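Local coordinates for possible substrate binding protein of ABC transporter system (PDB 3NND), which probably binds an amino acid or a related small solute as the periplasmic substrate-capturing component of an ABC transporter, at residues L7-I12 against I78-S83; S58-S63 against S85-A90; A315-E320 against F330-H335. All coordinates share one frame; numbering follows the deposited sequence.

Contact 1 (L7-I12 against I78-S83); sequences LKIALI and IAIGTS
Ile9, Ala10 and Leu11 pair in parallel with Ile78, Ala79 and Ile80, joining two neighbouring strands in the middle of the Rossmann-like sheet that forms the core of one lobe of this periplasmic binding protein. A ladder of backbone bonds holds them: Ala10 N donates to Ile78 O (2.8 Å), Ile80 N to Ala10 O (2.7 Å) and Ile12 N to Ile80 O (2.8 Å). The bond from Ile78 N to Lys8 O, at the start of the ladder, is weak. Side chains alternate between the two faces of the sheet. On one face Ile9 and Ile78 run side by side with their CG2 methyls 3.9 Å apart, and Leu11 CD1 reaches across to Ile80 CG2. Helix 285-304 packs on Ile9 and Ile80 through Val297, and helix 20-37 on Leu11 and Ile80 through Leu30. On the other face, Ala10 packs on Ala70 and Ala79 on Tyr71 of helix 60-72.

Ile12 can be followed outward as the pairing gives way to loop. Its CB lies 3.9 Å from Thr82 CB, and CG1 sits 3.8 Å from Ile80 O. CG2, anti to the backbone N, is turned to the Thr82 hydroxyl, with OG1 3.9 Å away. CD1 folds back from segment 78-83 (chi2 -64°), and the side chain as a whole packs on Leu67 of helix 60-72. Beyond Gly81, a cis peptide bond leads into Thr82. Thr82 OG1 lies 3.1 Å from Ile12 O, a weak bond at most, and Asp56 OD2 is a second, also weak, candidate for the same proton.

Contact 2 (S58-S63 against S85-A90); sequences SKPDLS and SAAALA
A chi1 of 178° swings the hydroxyl of Ser63 opposite its backbone N and beside the carbonyl carbon, where OG is hydrogen-bonded with Asp91 OD2, one residue beyond segment 85-90. Ser63 OG stays 4.0 Å from Ala87 O, too far for a bond. The direction of the backbone places Ser63 CB against the methyl of Ala87, the two CB atoms being 4.1 Å apart, and the hydroxyl turns off across the line to that methyl. Pro60, one turn earlier, starts its helix directly after Lys59 at the N-cap position and sets its ring over the backbone of the other helix. Its CG lies 3.9 Å from Ala87 CA, and its CB is 4.1 Å from the methyl of Ala90. Ala87 CB in turn fits against Pro60 CA at 3.9 Å. Ala90 CB also approaches Pro60 O, at 3.8 Å.

The packing is thus apolar and made by short groups, and at Pro60 and Ala87 the backbones come as close as 3.8 Å between CA atoms. The two helices follow strands 47-55 and 78-80 of one sheet, and their first turns meet beyond the C-terminal ends of those strands. This is the layered alpha/beta architecture of a Rossmann-like lobe in a periplasmic binding protein.

Contact 3 (A315-E320 against F330-H335); sequences AMEGME and FRKEDH
Glu317 crosses both Lys332 and His335, at the point where helix 309-316 gives way to the hairpin of strands 320-323 and 326-331. A type II turn from Met316 to Met319, with Gly318 in it, makes the change of direction. Two backbone bonds then tie the incoming chain to the hairpin: Gly318 N donates to Phe330 O (2.8 Å) and Phe330 N to Met319 O (3.1 Å).

The selenomethionine side chain at Met316 runs alongside Phe330, pointing the same way. Its bend at chi3 (47°) brings Met316 CE obliquely to the ring, nearest to Phe330 CE2 at 3.4 Å. Phe330 also stacks on Phe321.

The extended Lys332 side chain lies across Glu317, with Lys332 CB 3.7 Å from Glu317 CB. Glu317 OE1 lies beside the CD and CE methylenes of Lys332, 3.1 Å from each, and its salt bridge to Lys332 NZ is long, 3.6 Å. The other carboxylate oxygen serves the imidazole. Carboxylate and ring planes are inclined by 55°, yet Glu317 OE2 lies only 9° out of the ring plane. His335 NE2 donates to the anti lone pair of Glu317 OE2 at 2.8 Å, and on the other side of the ring ND1 is hydrogen-bonded to Ile121 O.

Contacts 1 and 2 belong to the same alpha/beta lobe and interleave along the chain: strand 7-13, helix 60-72, strand 78-80 and helix 85-96 come in that order. Their centres are 14 Å apart and they touch: Thr82 packs on Ser63, Ala87 and Ala88, and Ile12 on Ser63. Contact 3 comes much later in sequence, its centre about 19 Å from that of contact 1 and about 25 Å from that of contact 2. Helix 285-304 bridges the gap, since it packs on Ile9 and Ile80 as well as on Met316. A backbone bond between His335 and Arg123 links contact 3 to strand 121-123 at the edge of the same sheet. C-terminal segments thus complete a lobe begun at the N terminus.

Contact 1 (L7-I12 against I78-S83)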
loop_
_atom_site.group_PDB
_atom_site.type_symbol
_atom_site.label_atom_id
_atom_site.label_comp_id
_atom_site.label_asym_id
_atom_site.label_seq_id
_atom_site.Cartn_x
_atom_site.Cartn_y
_atom_site.Cartn_z
ATOM N N LEU B 7 -18.782 39.897 -23.499
ATOM C CA LEU B 7 -17.903 38.773 -23.193
ATOM C C LEU B 7 -18.687 37.476 -23.336
ATOM O O LEU B 7 -19.462 37.121 -22.449
ATOM C CB LEU B 7 -17.353 38.900 -21.774
ATOM C CG LEU B 7 -16.020 38.206 -21.487
ATOM C CD1 LEU B 7 -15.691 38.323 -20.020
ATOM C CD2 LEU B 7 -16.051 36.747 -21.900
ATOM N N LYS B 8 -18.486 36.777 -24.453
ATOM C CA LYS B 8 -19.262 35.576 -24.763
ATOM C C LYS B 8 -18.556 34.270 -24.394
ATOM O O LYS B 8 -17.501 33.947 -24.931
ATOM C CB LYS B 8 -19.642 35.567 -26.244
ATOM C CG LYS B 8 -20.526 36.742 -26.661
ATOM C CD LYS B 8 -20.514 36.970 -28.176
ATOM C CE LYS B 8 -19.244 37.704 -28.637
ATOM N NZ LYS B 8 -19.102 39.099 -28.101
ATOM N N ILE B 9 -19.146 33.512 -23.477
ATOM C CA ILE B 9 -18.586 32.227 -23.076
ATOM C C ILE B 9 -19.477 31.086 -23.545
ATOM O O ILE B 9 -20.661 31.027 -23.201
ATOM C CB ILE B 9 -18.471 32.121 -21.548
ATOM C CG1 ILE B 9 -17.702 33.320 -20.980
ATOM C CG2 ILE B 9 -17.835 30.791 -21.157
ATOM C CD1 ILE B 9 -17.695 33.389 -19.481
ATOM N N ALA B 10 -18.918 30.172 -24.328
ATOM C CA ALA B 10 -19.684 29.010 -24.758
ATOM C C ALA B 10 -19.469 27.856 -23.802
ATOM O O ALA B 10 -18.354 27.623 -23.344
ATOM C CB ALA B 10 -19.289 28.602 -26.155
ATOM N N LEU B 11 -20.541 27.139 -23.497
ATOM C CA LEU B 11 -20.447 25.920 -22.710
ATOM C C LEU B 11 -21.023 24.769 -23.524
ATOM O O LEU B 11 -22.224 24.725 -23.788
ATOM C CB LEU B 11 -21.207 26.066 -21.392
ATOM C CG LEU B 11 -21.312 24.808 -20.532
ATOM C CD1 LEU B 11 -19.951 24.429 -19.965
ATOM C CD2 LEU B 11 -22.311 25.004 -19.418
ATOM N N ILE B 12 -20.156 23.858 -23.948
ATOM C CA ILE B 12 -20.582 22.652 -24.637
ATOM C C ILE B 12 -20.796 21.631 -23.552
ATOM O O ILE B 12 -19.932 21.472 -22.695
ATOM C CB ILE B 12 -19.479 22.119 -25.576
ATOM C CG1 ILE B 12 -18.736 23.271 -26.251
ATOM C CG2 ILE B 12 -20.061 21.192 -26.611
ATOM C CD1 ILE B 12 -19.589 24.110 -27.156
ATOM N N ILE B 78 -14.665 32.384 -25.911
ATOM C CA ILE B 78 -14.001 31.276 -25.234
ATOM C C ILE B 78 -14.996 30.170 -24.979
ATOM O O ILE B 78 -16.198 30.414 -24.904
ATOM C CB ILE B 78 -13.440 31.704 -23.879
ATOM C CG1 ILE B 78 -12.436 30.666 -23.374
ATOM C CG2 ILE B 78 -14.563 31.902 -22.890
ATOM C CD1 ILE B 78 -11.296 31.283 -22.611
ATOM N N ALA B 79 -14.505 28.951 -24.835
ATOM C CA ALA B 79 -15.409 27.826 -24.651
ATOM C C ALA B 79 -15.008 26.923 -23.496
ATOM O O ALA B 79 -13.825 26.734 -23.222
ATOM C CB ALA B 79 -15.514 27.016 -25.942
ATOM N N ILE B 80 -16.010 26.359 -22.835
ATOM C CA ILE B 80 -15.788 25.337 -21.823
ATOM C C ILE B 80 -16.546 24.081 -22.236
ATOM O O ILE B 80 -17.651 24.168 -22.770
ATOM C CB ILE B 80 -16.240 25.809 -20.414
ATOM C CG1 ILE B 80 -15.405 27.015 -19.969
ATOM C CG2 ILE B 80 -16.119 24.674 -19.418
ATOM C CD1 ILE B 80 -15.907 27.738 -18.741
ATOM N N GLY B 81 -15.945 22.917 -22.012
ATOM C CA GLY B 81 -16.579 21.660 -22.362
ATOM C C GLY B 81 -15.606 20.514 -22.574
ATOM O O GLY B 81 -14.406 20.715 -22.693
ATOM N N THR B 82 -16.133 19.300 -22.637
ATOM C CA THR B 82 -17.562 19.071 -22.524
ATOM C C THR B 82 -17.782 17.852 -21.643
ATOM O O THR B 82 -16.822 17.308 -21.101
ATOM C CB THR B 82 -18.190 18.855 -23.899
ATOM O OG1 THR B 82 -19.597 18.627 -23.754
ATOM C CG2 THR B 82 -17.536 17.672 -24.601
ATOM N N SER B 83 -19.028 17.414 -21.501
ATOM C CA SER B 83 -19.353 16.364 -20.538
ATOM C C SER B 83 -18.568 15.097 -20.787
ATOM O O SER B 83 -17.816 14.656 -19.918
ATOM C CB SER B 83 -20.845 16.053 -20.527
ATOM O OG SER B 83 -21.537 16.988 -19.721
#

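Contact 2 (S58-S63 against S85-A90)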
loop_
_atom_site.group_PDB
_atom_site.type_symbol
_atom_site.label_atom_id
_atom_site.label_comp_id
_atom_site.label_asym_id
_atom_site.label_seq_id
_atom_site.Cartn_x
_atom_site.Cartn_y
_atom_site.Cartn_z
ATOM N N SER B 58 -23.799 14.403 -25.911
ATOM C CA SER B 58 -22.672 13.526 -25.636
ATOM C C SER B 58 -22.270 12.750 -26.876
ATOM O O SER B 58 -21.693 11.668 -26.776
ATOM C CB SER B 58 -22.969 12.588 -24.457
ATOM O OG SER B 58 -22.682 13.204 -23.206
ATOM N N LYS B 59 -22.574 13.325 -28.043
ATOM C CA LYS B 59 -22.176 12.774 -29.340
ATOM C C LYS B 59 -21.015 13.570 -29.938
ATOM O O LYS B 59 -21.146 14.761 -30.194
ATOM C CB LYS B 59 -23.350 12.826 -30.308
ATOM C CG LYS B 59 -24.642 12.292 -29.755
ATOM C CD LYS B 59 -25.607 11.947 -30.889
ATOM C CE LYS B 59 -26.988 11.551 -30.362
ATOM N NZ LYS B 59 -27.775 10.763 -31.357
ATOM N N PRO B 60 -19.870 12.914 -30.161
ATOM C CA PRO B 60 -18.660 13.552 -30.695
ATOM C C PRO B 60 -18.848 14.310 -32.011
ATOM O O PRO B 60 -18.213 15.351 -32.200
ATOM C CB PRO B 60 -17.714 12.376 -30.900
ATOM C CG PRO B 60 -18.125 11.405 -29.863
ATOM C CD PRO B 60 -19.612 11.541 -29.705
ATOM N N ASP B 61 -19.677 13.799 -32.917
ATOM C CA ASP B 61 -19.923 14.514 -34.165
ATOM C C ASP B 61 -20.712 15.798 -33.894
ATOM O O ASP B 61 -20.305 16.874 -34.315
ATOM C CB ASP B 61 -20.603 13.618 -35.219
ATOM C CG ASP B 61 -22.119 13.496 -35.023
ATOM O OD1 ASP B 61 -22.576 13.485 -33.857
ATOM O OD2 ASP B 61 -22.853 13.387 -36.041
ATOM N N LEU B 62 -21.821 15.682 -33.164
ATOM C CA LEU B 62 -22.634 16.833 -32.780
ATOM C C LEU B 62 -21.845 17.876 -31.998
ATOM O O LEU B 62 -22.024 19.076 -32.198
ATOM C CB LEU B 62 -23.849 16.389 -31.960
ATOM C CG LEU B 62 -25.061 15.950 -32.776
ATOM C CD1 LEU B 62 -26.075 15.202 -31.922
ATOM C CD2 LEU B 62 -25.701 17.162 -33.450
ATOM N N SER B 63 -20.981 17.416 -31.100
ATOM C CA SER B 63 -20.174 18.315 -30.285
ATOM C C SER B 63 -19.282 19.207 -31.130
ATOM O O SER B 63 -19.155 20.392 -30.860
ATOM C CB SER B 63 -19.312 17.532 -29.306
ATOM O OG SER B 63 -18.508 18.416 -28.551
ATOM N N SER B 85 -15.820 12.534 -22.301
ATOM C CA SER B 85 -14.422 12.511 -22.706
ATOM C C SER B 85 -14.295 12.356 -24.216
ATOM O O SER B 85 -13.648 13.159 -24.883
ATOM C CB SER B 85 -13.704 11.342 -22.017
ATOM O OG SER B 85 -14.433 10.879 -20.886
ATOM N N ALA B 86 -14.909 11.306 -24.749
ATOM C CA ALA B 86 -14.816 11.013 -26.172
ATOM C C ALA B 86 -15.158 12.227 -27.025
ATOM O O ALA B 86 -14.445 12.542 -27.979
ATOM C CB ALA B 86 -15.715 9.837 -26.531
ATOM N N ALA B 87 -16.245 12.905 -26.671
ATOM C CA ALA B 87 -16.724 14.045 -27.435
ATOM C C ALA B 87 -15.725 15.176 -27.376
ATOM O O ALA B 87 -15.452 15.826 -28.383
ATOM C CB ALA B 87 -18.073 14.503 -26.916
ATOM N N ALA B 88 -15.175 15.405 -26.191
ATOM C CA ALA B 88 -14.218 16.480 -25.988
ATOM C C ALA B 88 -12.926 16.282 -26.787
ATOM O O ALA B 88 -12.274 17.244 -27.185
ATOM C CB ALA B 88 -13.907 16.626 -24.504
ATOM N N LEU B 89 -12.535 15.035 -27.005
ATOM C CA LEU B 89 -11.321 14.790 -27.763
ATOM C C LEU B 89 -11.552 15.206 -29.205
ATOM O O LEU B 89 -10.670 15.772 -29.855
ATOM C CB LEU B 89 -10.912 13.323 -27.702
ATOM C CG LEU B 89 -9.558 13.114 -28.385
ATOM C CD1 LEU B 89 -8.508 14.030 -27.755
ATOM C CD2 LEU B 89 -9.117 11.660 -28.337
ATOM N N ALA B 90 -12.746 14.912 -29.704
ATOM C CA ALA B 90 -13.116 15.314 -31.046
ATOM C C ALA B 90 -12.985 16.826 -31.206
ATOM O O ALA B 90 -12.570 17.314 -32.251
ATOM C CB ALA B 90 -14.533 14.871 -31.342
#

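Contact 3 (A315-E320 against F330-H335)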
loop_
_atom_site.group_PDB
_atom_site.type_symbol
_atom_site.label_atom_id
_atom_site.label_comp_id
_atom_site.label_asym_id
_atom_site.label_seq_id
_atom_site.Cartn_x
_atom_site.Cartn_y
_atom_site.Cartn_z
ATOM N N ALA B 315 -1.942 35.568 -20.628
ATOM C CA ALA B 315 -2.349 35.754 -19.247
ATOM C C ALA B 315 -2.378 34.423 -18.499
ATOM O O ALA B 315 -1.812 34.302 -17.412
ATOM C CB ALA B 315 -3.713 36.410 -19.204
HETATM N N MSE B 316 -3.025 33.430 -19.108
HETATM C CA MSE B 316 -3.309 32.137 -18.477
HETATM C C MSE B 316 -2.081 31.270 -18.221
HETATM O O MSE B 316 -1.997 30.595 -17.194
HETATM C CB MSE B 316 -4.330 31.353 -19.306
HETATM C CG MSE B 316 -5.600 32.138 -19.574
HETATM SE SE MSE B 316 -7.002 31.120 -20.458
HETATM C CE MSE B 316 -6.916 29.538 -19.320
ATOM N N GLU B 317 -1.136 31.264 -19.154
ATOM C CA GLU B 317 0.082 30.499 -18.939
ATOM C C GLU B 317 0.752 30.967 -17.653
ATOM O O GLU B 317 1.234 32.092 -17.568
ATOM C CB GLU B 317 1.026 30.618 -20.141
ATOM C CG GLU B 317 0.561 29.807 -21.351
ATOM C CD GLU B 317 1.415 30.017 -22.594
ATOM O OE1 GLU B 317 2.297 30.896 -22.589
ATOM O OE2 GLU B 317 1.193 29.295 -23.587
ATOM N N GLY B 318 0.754 30.106 -16.644
ATOM C CA GLY B 318 1.390 30.426 -15.378
ATOM C C GLY B 318 0.480 31.164 -14.416
ATOM O O GLY B 318 0.883 31.524 -13.317
HETATM N N MSE B 319 -0.756 31.386 -14.837
HETATM C CA MSE B 319 -1.701 32.162 -14.055
HETATM C C MSE B 319 -2.257 31.355 -12.894
HETATM O O MSE B 319 -2.662 30.204 -13.070
HETATM C CB MSE B 319 -2.842 32.647 -14.956
HETATM C CG MSE B 319 -4.156 32.922 -14.245
HETATM SE SE MSE B 319 -5.522 33.583 -15.480
HETATM C CE MSE B 319 -4.492 35.057 -16.171
ATOM N N GLU B 320 -2.257 31.959 -11.706
ATOM C CA GLU B 320 -2.958 31.396 -10.561
ATOM C C GLU B 320 -4.367 31.944 -10.554
ATOM O O GLU B 320 -4.607 33.105 -10.918
ATOM C CB GLU B 320 -2.292 31.781 -9.245
ATOM C CG GLU B 320 -0.856 31.314 -9.066
ATOM C CD GLU B 320 -0.208 31.944 -7.839
ATOM O OE1 GLU B 320 -0.638 33.056 -7.431
ATOM O OE2 GLU B 320 0.725 31.324 -7.280
ATOM N N PHE B 330 -2.222 27.296 -13.963
ATOM C CA PHE B 330 -1.994 26.640 -15.247
ATOM C C PHE B 330 -0.511 26.534 -15.541
ATOM O O PHE B 330 0.179 27.549 -15.621
ATOM C CB PHE B 330 -2.669 27.399 -16.392
ATOM C CG PHE B 330 -4.149 27.186 -16.474
ATOM C CD1 PHE B 330 -4.663 25.961 -16.831
ATOM C CD2 PHE B 330 -5.022 28.216 -16.205
ATOM C CE1 PHE B 330 -6.013 25.760 -16.903
ATOM C CE2 PHE B 330 -6.370 28.020 -16.284
ATOM C CZ PHE B 330 -6.866 26.790 -16.632
ATOM N N ARG B 331 -0.017 25.313 -15.704
ATOM C CA ARG B 331 1.352 25.121 -16.165
ATOM C C ARG B 331 1.451 25.488 -17.645
ATOM O O ARG B 331 0.665 25.016 -18.462
ATOM C CB ARG B 331 1.790 23.679 -15.942
ATOM C CG ARG B 331 3.202 23.380 -16.386
ATOM C CD ARG B 331 3.690 22.105 -15.740
ATOM N NE ARG B 331 2.742 21.003 -15.917
ATOM C CZ ARG B 331 2.749 19.891 -15.186
ATOM N NH1 ARG B 331 3.645 19.734 -14.216
ATOM N NH2 ARG B 331 1.852 18.941 -15.415
ATOM N N LYS B 332 2.407 26.338 -17.995
ATOM C CA LYS B 332 2.503 26.832 -19.364
ATOM C C LYS B 332 2.845 25.732 -20.373
ATOM O O LYS B 332 2.294 25.705 -21.481
ATOM C CB LYS B 332 3.520 27.968 -19.446
ATOM C CG LYS B 332 4.032 28.226 -20.823
ATOM C CD LYS B 332 4.619 29.609 -20.933
ATOM C CE LYS B 332 5.179 29.822 -22.335
ATOM N NZ LYS B 332 5.919 31.107 -22.447
ATOM N N GLU B 333 3.746 24.827 -19.988
ATOM C CA GLU B 333 4.225 23.786 -20.897
ATOM C C GLU B 333 3.080 22.946 -21.468
ATOM O O GLU B 333 3.011 22.708 -22.674
ATOM C CB GLU B 333 5.267 22.901 -20.201
ATOM C CG GLU B 333 6.004 21.915 -21.109
ATOM C CD GLU B 333 5.419 20.518 -21.051
ATOM O OE1 GLU B 333 5.044 20.083 -19.947
ATOM O OE2 GLU B 333 5.339 19.847 -22.100
ATOM N N ASP B 334 2.165 22.510 -20.614
ATOM C CA ASP B 334 1.103 21.635 -21.086
ATOM C C ASP B 334 -0.299 22.206 -20.877
ATOM O O ASP B 334 -1.295 21.533 -21.142
ATOM C CB ASP B 334 1.231 20.245 -20.455
ATOM C CG ASP B 334 1.291 20.295 -18.942
ATOM O OD1 ASP B 334 1.440 21.396 -18.377
ATOM O OD2 ASP B 334 1.185 19.222 -18.321
ATOM N N HIS B 335 -0.374 23.447 -20.410
ATOM C CA HIS B 335 -1.664 24.112 -20.219
ATOM C C HIS B 335 -2.571 23.320 -19.281
ATOM O O HIS B 335 -3.774 23.207 -19.491
ATOM C CB HIS B 335 -2.335 24.364 -21.573
ATOM C CG HIS B 335 -1.702 25.475 -22.352
ATOM N ND1 HIS B 335 -2.280 26.026 -23.470
ATOM C CD2 HIS B 335 -0.549 26.156 -22.149
ATOM C CE1 HIS B 335 -1.500 26.984 -23.941
ATOM N NE2 HIS B 335 -0.446 27.085 -23.155
#